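PDB 1JPD: L-Ala-D/L-Glu Epimerase from Escherichia coli, which belongs to the enolase superfamily, pairing an N-terminal capping domain of the mandelate racemase/muconate lactonizing enzyme family with a C-terminal TIM-barrel-like domain. Local coordinates for residues C193-P207 with F219-C231. Residues are numbered along the deposited sequence; the frame is centred on the assembly and turned at random.
Sequences CQLLADLGVAMLEQP and FIHPLPICADESC
L204 pairs with I225 and E205 with C226 in parallel register, the axes of strands 203-205 and 225-227 diverging by 36°, and three backbone bonds stitch them: L204 N to P224 O, C226 N to L204 O and Q206 N to C226 O. Beyond the strand ends the Q206 amide takes over. Its chain, bent at chi2, brings OE1 to D228 N at 2.9 Å, in the carbonyl plane. S230 N reaches the same oxygen from 43° above that plane. NE2 donates to S230 OG at 2.9 Å, in the amide plane, and also to L208 O; bonds at both ends of the amide thus fix its rotation. E205 OE2 lies 3.5 Å from D228 OD2, two acceptors with no bond between them; OE2 is hydrogen-bonded to N248, and D228 reaches K253 through OD1. At the opposite end L223, its CG between backbone N and carbonyl carbon (chi1 75°), turns both methyls to the other segment: CD1 meets V201 CG1 at 3.6 Å, CD2 meets C193 CB. C193 SG also touches I225 CD1 at 3.7 Å. Strands 203-205 and 225-227 are neighbours in the TIM-barrel-like domain's parallel sheet, flanked by 175-179 and 246-249, with helix 189-198 packed outside L223 and helix 160-170 beside L196 and V201.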
ATOM      1  N   CYS A 193       3.640  14.048  18.931  1.00 40.22           N
ATOM      2  CA  CYS A 193       3.336  14.609  17.622  1.00 46.61           C
ATOM      3  C   CYS A 193       3.978  15.985  17.562  1.00 45.70           C
ATOM      4  O   CYS A 193       4.502  16.387  16.524  1.00 46.82           O
ATOM      5  CB  CYS A 193       1.828  14.729  17.394  1.00 46.89           C
ATOM      6  SG  CYS A 193       0.943  13.164  17.312  1.00 47.86           S
ATOM      7  N   GLN A 194       3.966  16.692  18.689  1.00 48.74           N
ATOM      8  CA  GLN A 194       4.546  18.029  18.739  1.00 50.02           C
ATOM      9  C   GLN A 194       6.040  18.004  18.446  1.00 45.40           C
ATOM     10  O   GLN A 194       6.558  18.897  17.783  1.00 44.32           O
ATOM     11  CB  GLN A 194       4.296  18.686  20.097  1.00 55.95           C
ATOM     12  CG  GLN A 194       4.526  20.190  20.053  1.00 59.30           C
ATOM     13  CD  GLN A 194       3.676  20.860  18.983  1.00 61.76           C
ATOM     14  OE1 GLN A 194       2.442  20.824  19.043  1.00 63.06           O
ATOM     15  NE2 GLN A 194       4.331  21.467  17.993  1.00 56.29           N
ATOM     16  N   LEU A 195       6.731  16.982  18.941  1.00 44.05           N
ATOM     17  CA  LEU A 195       8.159  16.844  18.681  1.00 39.73           C
ATOM     18  C   LEU A 195       8.394  16.551  17.200  1.00 40.21           C
ATOM     19  O   LEU A 195       9.318  17.087  16.603  1.00 44.04           O
ATOM     20  CB  LEU A 195       8.753  15.708  19.503  1.00 38.97           C
ATOM     21  CG  LEU A 195      10.193  15.412  19.094  1.00 42.28           C
ATOM     22  CD1 LEU A 195      11.040  16.664  19.316  1.00 42.63           C
ATOM     23  CD2 LEU A 195      10.738  14.248  19.892  1.00 45.34           C
ATOM     24  N   LEU A 196       7.566  15.690  16.612  1.00 41.18           N
ATOM     25  CA  LEU A 196       7.713  15.370  15.200  1.00 42.45           C
ATOM     26  C   LEU A 196       7.545  16.646  14.393  1.00 43.52           C
ATOM     27  O   LEU A 196       8.232  16.852  13.385  1.00 44.08           O
ATOM     28  CB  LEU A 196       6.683  14.322  14.759  1.00 40.01           C
ATOM     29  CG  LEU A 196       6.847  12.956  15.435  1.00 39.45           C
ATOM     30  CD1 LEU A 196       5.876  11.948  14.815  1.00 36.14           C
ATOM     31  CD2 LEU A 196       8.291  12.483  15.272  1.00 34.69           C
ATOM     32  N   ALA A 197       6.640  17.509  14.845  1.00 40.72           N
ATOM     33  CA  ALA A 197       6.407  18.775  14.163  1.00 41.78           C
ATOM     34  C   ALA A 197       7.622  19.691  14.326  1.00 42.26           C
ATOM     35  O   ALA A 197       8.025  20.353  13.374  1.00 41.74           O
ATOM     36  CB  ALA A 197       5.153  19.450  14.701  1.00 40.80           C
ATOM     37  N   ASP A 198       8.220  19.724  15.516  1.00 38.07           N
ATOM     38  CA  ASP A 198       9.398  20.568  15.720  1.00 42.69           C
ATOM     39  C   ASP A 198      10.533  20.163  14.772  1.00 45.40           C
ATOM     40  O   ASP A 198      11.387  20.987  14.439  1.00 50.99           O
ATOM     41  CB  ASP A 198       9.929  20.480  17.164  1.00 40.08           C
ATOM     42  CG  ASP A 198       8.966  21.046  18.196  1.00 45.15           C
ATOM     43  OD1 ASP A 198       8.109  21.887  17.846  1.00 53.67           O
ATOM     44  OD2 ASP A 198       9.081  20.660  19.379  1.00 45.59           O
ATOM     45  N   LEU A 199      10.535  18.897  14.346  1.00 42.96           N
ATOM     46  CA  LEU A 199      11.572  18.359  13.466  1.00 36.62           C
ATOM     47  C   LEU A 199      11.176  18.356  11.994  1.00 41.32           C
ATOM     48  O   LEU A 199      11.894  17.815  11.136  1.00 39.59           O
ATOM     49  CB  LEU A 199      11.938  16.940  13.906  1.00 35.60           C
ATOM     50  CG  LEU A 199      12.528  16.867  15.320  1.00 40.92           C
ATOM     51  CD1 LEU A 199      12.864  15.430  15.690  1.00 36.03           C
ATOM     52  CD2 LEU A 199      13.777  17.739  15.382  1.00 38.28           C
ATOM     53  N   GLY A 200      10.028  18.957  11.703  1.00 40.33           N
ATOM     54  CA  GLY A 200       9.558  19.031  10.334  1.00 35.52           C
ATOM     55  C   GLY A 200       9.058  17.725   9.742  1.00 42.34           C
ATOM     56  O   GLY A 200       9.056  17.574   8.520  1.00 43.43           O
ATOM     57  N   VAL A 201       8.642  16.781  10.587  1.00 39.22           N
ATOM     58  CA  VAL A 201       8.130  15.509  10.089  1.00 36.58           C
ATOM     59  C   VAL A 201       6.861  15.799   9.290  1.00 38.04           C
ATOM     60  O   VAL A 201       5.911  16.380   9.810  1.00 41.76           O
ATOM     61  CB  VAL A 201       7.801  14.537  11.245  1.00 37.53           C
ATOM     62  CG1 VAL A 201       7.140  13.279  10.695  1.00 32.90           C
ATOM     63  CG2 VAL A 201       9.076  14.179  11.999  1.00 32.89           C
ATOM     64  N   ALA A 202       6.853  15.395   8.027  1.00 36.40           N
ATOM     65  CA  ALA A 202       5.712  15.635   7.153  1.00 35.70           C
ATOM     66  C   ALA A 202       4.442  14.888   7.540  1.00 39.90           C
ATOM     67  O   ALA A 202       3.337  15.407   7.355  1.00 43.13           O
ATOM     68  CB  ALA A 202       6.084  15.293   5.714  1.00 32.51           C
ATOM     69  N   MET A 203       4.586  13.677   8.075  1.00 39.71           N
ATOM     70  CA  MET A 203       3.414  12.892   8.438  1.00 37.51           C
ATOM     71  C   MET A 203       3.700  11.754   9.419  1.00 37.87           C
ATOM     72  O   MET A 203       4.779  11.170   9.407  1.00 41.61           O
ATOM     73  CB  MET A 203       2.779  12.350   7.152  1.00 34.56           C
ATOM     74  CG  MET A 203       1.622  11.394   7.343  1.00 38.14           C
ATOM     75  SD  MET A 203       2.183   9.696   7.662  1.00 44.36           S
ATOM     76  CE  MET A 203       2.479   9.103   5.960  1.00 28.98           C
ATOM     77  N   LEU A 204       2.724  11.470  10.277  1.00 33.91           N
ATOM     78  CA  LEU A 204       2.808  10.397  11.266  1.00 35.92           C
ATOM     79  C   LEU A 204       1.747   9.356  10.897  1.00 38.98           C
ATOM     80  O   LEU A 204       0.564   9.681  10.764  1.00 36.26           O
ATOM     81  CB  LEU A 204       2.528  10.937  12.666  1.00 32.51           C
ATOM     82  CG  LEU A 204       2.321   9.875  13.752  1.00 34.88           C
ATOM     83  CD1 LEU A 204       3.606   9.057  13.953  1.00 28.21           C
ATOM     84  CD2 LEU A 204       1.906  10.564  15.043  1.00 25.18           C
ATOM     85  N   GLU A 205       2.163   8.102  10.759  1.00 39.30           N
ATOM     86  CA  GLU A 205       1.246   7.036  10.351  1.00 37.52           C
ATOM     87  C   GLU A 205       0.786   6.061  11.438  1.00 35.51           C
ATOM     88  O   GLU A 205       1.600   5.474  12.149  1.00 38.93           O
ATOM     89  CB  GLU A 205       1.896   6.273   9.189  1.00 38.07           C
ATOM     90  CG  GLU A 205       1.109   5.121   8.630  1.00 44.12           C
ATOM     91  CD  GLU A 205       1.699   4.607   7.319  1.00 47.82           C
ATOM     92  OE1 GLU A 205       2.932   4.725   7.125  1.00 47.93           O
ATOM     93  OE2 GLU A 205       0.930   4.078   6.488  1.00 42.38           O
ATOM     94  N   GLN A 206      -0.530   5.915  11.557  1.00 31.92           N
ATOM     95  CA  GLN A 206      -1.175   4.996  12.504  1.00 30.48           C
ATOM     96  C   GLN A 206      -0.439   4.760  13.820  1.00 34.40           C
ATOM     97  O   GLN A 206       0.026   3.655  14.088  1.00 31.94           O
ATOM     98  CB  GLN A 206      -1.403   3.643  11.822  1.00 25.60           C
ATOM     99  CG  GLN A 206      -2.241   2.634  12.608  1.00 25.19           C
ATOM    100  CD  GLN A 206      -3.738   2.783  12.369  1.00 31.04           C
ATOM    101  OE1 GLN A 206      -4.177   3.119  11.263  1.00 32.03           O
ATOM    102  NE2 GLN A 206      -4.531   2.511  13.401  1.00 29.97           N
ATOM    103  N   PRO A 207      -0.344   5.788  14.672  1.00 35.85           N
ATOM    104  CA  PRO A 207       0.341   5.647  15.956  1.00 33.49           C
ATOM    105  C   PRO A 207      -0.406   4.764  16.951  1.00 36.06           C
ATOM    106  O   PRO A 207       0.212   4.127  17.811  1.00 38.81           O
ATOM    107  CB  PRO A 207       0.449   7.085  16.440  1.00 35.27           C
ATOM    108  CG  PRO A 207      -0.805   7.682  15.919  1.00 36.00           C
ATOM    109  CD  PRO A 207      -0.831   7.164  14.500  1.00 36.18           C
ATOM    110  N   PHE A 219      -7.004  16.208  20.604  1.00 49.79           N
ATOM    111  CA  PHE A 219      -5.962  17.221  20.492  1.00 48.05           C
ATOM    112  C   PHE A 219      -5.779  17.688  19.058  1.00 52.66           C
ATOM    113  O   PHE A 219      -5.974  16.919  18.118  1.00 59.88           O
ATOM    114  CB  PHE A 219      -4.634  16.701  21.078  1.00 45.72           C
ATOM    115  CG  PHE A 219      -3.956  15.636  20.253  1.00 51.45           C
ATOM    116  CD1 PHE A 219      -3.098  15.984  19.206  1.00 51.09           C
ATOM    117  CD2 PHE A 219      -4.148  14.279  20.539  1.00 51.64           C
ATOM    118  CE1 PHE A 219      -2.438  14.999  18.455  1.00 51.00           C
ATOM    119  CE2 PHE A 219      -3.494  13.287  19.797  1.00 51.85           C
ATOM    120  CZ  PHE A 219      -2.636  13.649  18.752  1.00 52.12           C
ATOM    121  N   ILE A 220      -5.435  18.960  18.887  1.00 53.58           N
ATOM    122  CA  ILE A 220      -5.229  19.500  17.549  1.00 52.68           C
ATOM    123  C   ILE A 220      -3.912  18.936  17.018  1.00 54.41           C
ATOM    124  O   ILE A 220      -2.838  19.206  17.563  1.00 53.52           O
ATOM    125  CB  ILE A 220      -5.177  21.046  17.573  1.00 52.28           C
ATOM    126  CG1 ILE A 220      -6.462  21.588  18.205  1.00 55.91           C
ATOM    127  CG2 ILE A 220      -5.028  21.589  16.155  1.00 40.85           C
ATOM    128  CD1 ILE A 220      -6.431  23.076  18.509  1.00 61.31           C
ATOM    129  N   HIS A 221      -4.007  18.147  15.956  1.00 51.70           N
ATOM    130  CA  HIS A 221      -2.837  17.515  15.356  1.00 47.18           C
ATOM    131  C   HIS A 221      -1.805  18.512  14.853  1.00 45.79           C
ATOM    132  O   HIS A 221      -2.108  19.369  14.027  1.00 44.42           O
ATOM    133  CB  HIS A 221      -3.276  16.597  14.206  1.00 44.27           C
ATOM    134  CG  HIS A 221      -4.206  15.500  14.629  1.00 39.11           C
ATOM    135  ND1 HIS A 221      -4.782  14.625  13.736  1.00 37.95           N
ATOM    136  CD2 HIS A 221      -4.660  15.141  15.853  1.00 36.86           C
ATOM    137  CE1 HIS A 221      -5.552  13.775  14.391  1.00 38.75           C
ATOM    138  NE2 HIS A 221      -5.495  14.066  15.677  1.00 33.70           N
ATOM    139  N   PRO A 222      -0.567  18.418  15.358  1.00 47.13           N
ATOM    140  CA  PRO A 222       0.515  19.316  14.944  1.00 46.86           C
ATOM    141  C   PRO A 222       1.078  18.961  13.564  1.00 47.54           C
ATOM    142  O   PRO A 222       1.784  19.763  12.952  1.00 49.89           O
ATOM    143  CB  PRO A 222       1.544  19.158  16.066  1.00 46.15           C
ATOM    144  CG  PRO A 222       1.340  17.764  16.516  1.00 48.29           C
ATOM    145  CD  PRO A 222      -0.169  17.649  16.549  1.00 48.72           C
ATOM    146  N   LEU A 223       0.789  17.749  13.094  1.00 44.26           N
ATOM    147  CA  LEU A 223       1.232  17.310  11.768  1.00 40.44           C
ATOM    148  C   LEU A 223       0.167  16.370  11.260  1.00 37.94           C
ATOM    149  O   LEU A 223      -0.624  15.835  12.039  1.00 39.07           O
ATOM    150  CB  LEU A 223       2.579  16.575  11.811  1.00 39.53           C
ATOM    151  CG  LEU A 223       2.641  15.135  12.333  1.00 35.83           C
ATOM    152  CD1 LEU A 223       4.022  14.552  12.045  1.00 35.99           C
ATOM    153  CD2 LEU A 223       2.346  15.107  13.819  1.00 33.60           C
ATOM    154  N   PRO A 224       0.114  16.163   9.944  1.00 33.91           N
ATOM    155  CA  PRO A 224      -0.902  15.256   9.411  1.00 32.81           C
ATOM    156  C   PRO A 224      -0.690  13.869  10.014  1.00 39.95           C
ATOM    157  O   PRO A 224       0.456  13.423  10.177  1.00 39.73           O
ATOM    158  CB  PRO A 224      -0.629  15.273   7.906  1.00 33.15           C
ATOM    159  CG  PRO A 224       0.059  16.602   7.679  1.00 28.02           C
ATOM    160  CD  PRO A 224       0.968  16.697   8.871  1.00 34.77           C
ATOM    161  N   ILE A 225      -1.783  13.198  10.362  1.00 38.93           N
ATOM    162  CA  ILE A 225      -1.703  11.856  10.925  1.00 35.85           C
ATOM    163  C   ILE A 225      -2.460  10.927   9.978  1.00 35.90           C
ATOM    164  O   ILE A 225      -3.639  11.143   9.693  1.00 37.41           O
ATOM    165  CB  ILE A 225      -2.285  11.820  12.368  1.00 33.27           C
ATOM    166  CG1 ILE A 225      -1.445  12.731  13.275  1.00 31.61           C
ATOM    167  CG2 ILE A 225      -2.270  10.394  12.911  1.00 33.76           C
ATOM    168  CD1 ILE A 225      -1.749  12.615  14.760  1.00 31.09           C
ATOM    169  N   CYS A 226      -1.772   9.900   9.481  1.00 38.38           N
ATOM    170  CA  CYS A 226      -2.357   8.968   8.504  1.00 40.44           C
ATOM    171  C   CYS A 226      -2.920   7.648   9.015  1.00 36.67           C
ATOM    172  O   CYS A 226      -2.340   6.996   9.883  1.00 35.93           O
ATOM    173  CB  CYS A 226      -1.329   8.652   7.408  1.00 39.64           C
ATOM    174  SG  CYS A 226      -2.014   7.824   5.952  1.00 41.89           S
ATOM    175  N   ALA A 227      -4.051   7.253   8.442  1.00 35.55           N
ATOM    176  CA  ALA A 227      -4.701   6.001   8.800  1.00 34.00           C
ATOM    177  C   ALA A 227      -4.171   4.907   7.885  1.00 37.23           C
ATOM    178  O   ALA A 227      -4.068   5.100   6.667  1.00 34.69           O
ATOM    179  CB  ALA A 227      -6.213   6.125   8.638  1.00 31.22           C
ATOM    180  N   ASP A 228      -3.822   3.767   8.479  1.00 38.10           N
ATOM    181  CA  ASP A 228      -3.317   2.624   7.728  1.00 39.79           C
ATOM    182  C   ASP A 228      -4.222   1.433   8.021  1.00 38.93           C
ATOM    183  O   ASP A 228      -5.109   1.114   7.234  1.00 35.43           O
ATOM    184  CB  ASP A 228      -1.881   2.303   8.142  1.00 43.92           C
ATOM    185  CG  ASP A 228      -1.237   1.243   7.257  1.00 43.07           C
ATOM    186  OD1 ASP A 228      -1.901   0.766   6.307  1.00 39.03           O
ATOM    187  OD2 ASP A 228      -0.061   0.897   7.516  1.00 45.09           O
ATOM    188  N   GLU A 229      -4.004   0.778   9.158  1.00 34.32           N
ATOM    189  CA  GLU A 229      -4.839  -0.359   9.518  1.00 36.55           C
ATOM    190  C   GLU A 229      -6.283   0.097   9.707  1.00 35.25           C
ATOM    191  O   GLU A 229      -7.203  -0.676   9.490  1.00 37.05           O
ATOM    192  CB  GLU A 229      -4.330  -1.049  10.797  1.00 34.50           C
ATOM    193  CG  GLU A 229      -3.082  -1.919  10.593  1.00 36.51           C
ATOM    194  CD  GLU A 229      -1.787  -1.107  10.520  1.00 47.55           C
ATOM    195  OE1 GLU A 229      -1.849   0.119  10.257  1.00 44.29           O
ATOM    196  OE2 GLU A 229      -0.700  -1.697  10.714  1.00 49.11           O
ATOM    197  N   SER A 230      -6.484   1.355  10.086  1.00 38.29           N
ATOM    198  CA  SER A 230      -7.835   1.872  10.302  1.00 39.21           C
ATOM    199  C   SER A 230      -8.582   2.208   9.023  1.00 39.71           C
ATOM    200  O   SER A 230      -9.774   2.490   9.066  1.00 46.09           O
ATOM    201  CB  SER A 230      -7.802   3.117  11.185  1.00 38.44           C
ATOM    202  OG  SER A 230      -7.253   2.826  12.457  1.00 40.41           O
ATOM    203  N   CYS A 231      -7.894   2.176   7.888  1.00 39.89           N
ATOM    204  CA  CYS A 231      -8.533   2.486   6.616  1.00 41.47           C
ATOM    205  C   CYS A 231      -8.552   1.342   5.601  1.00 44.89           C
ATOM    206  O   CYS A 231      -7.496   0.938   5.115  1.00 44.10           O
ATOM    207  CB  CYS A 231      -7.839   3.672   5.966  1.00 43.89           C
ATOM    208  SG  CYS A 231      -8.383   3.934   4.272  1.00 51.73           S
TER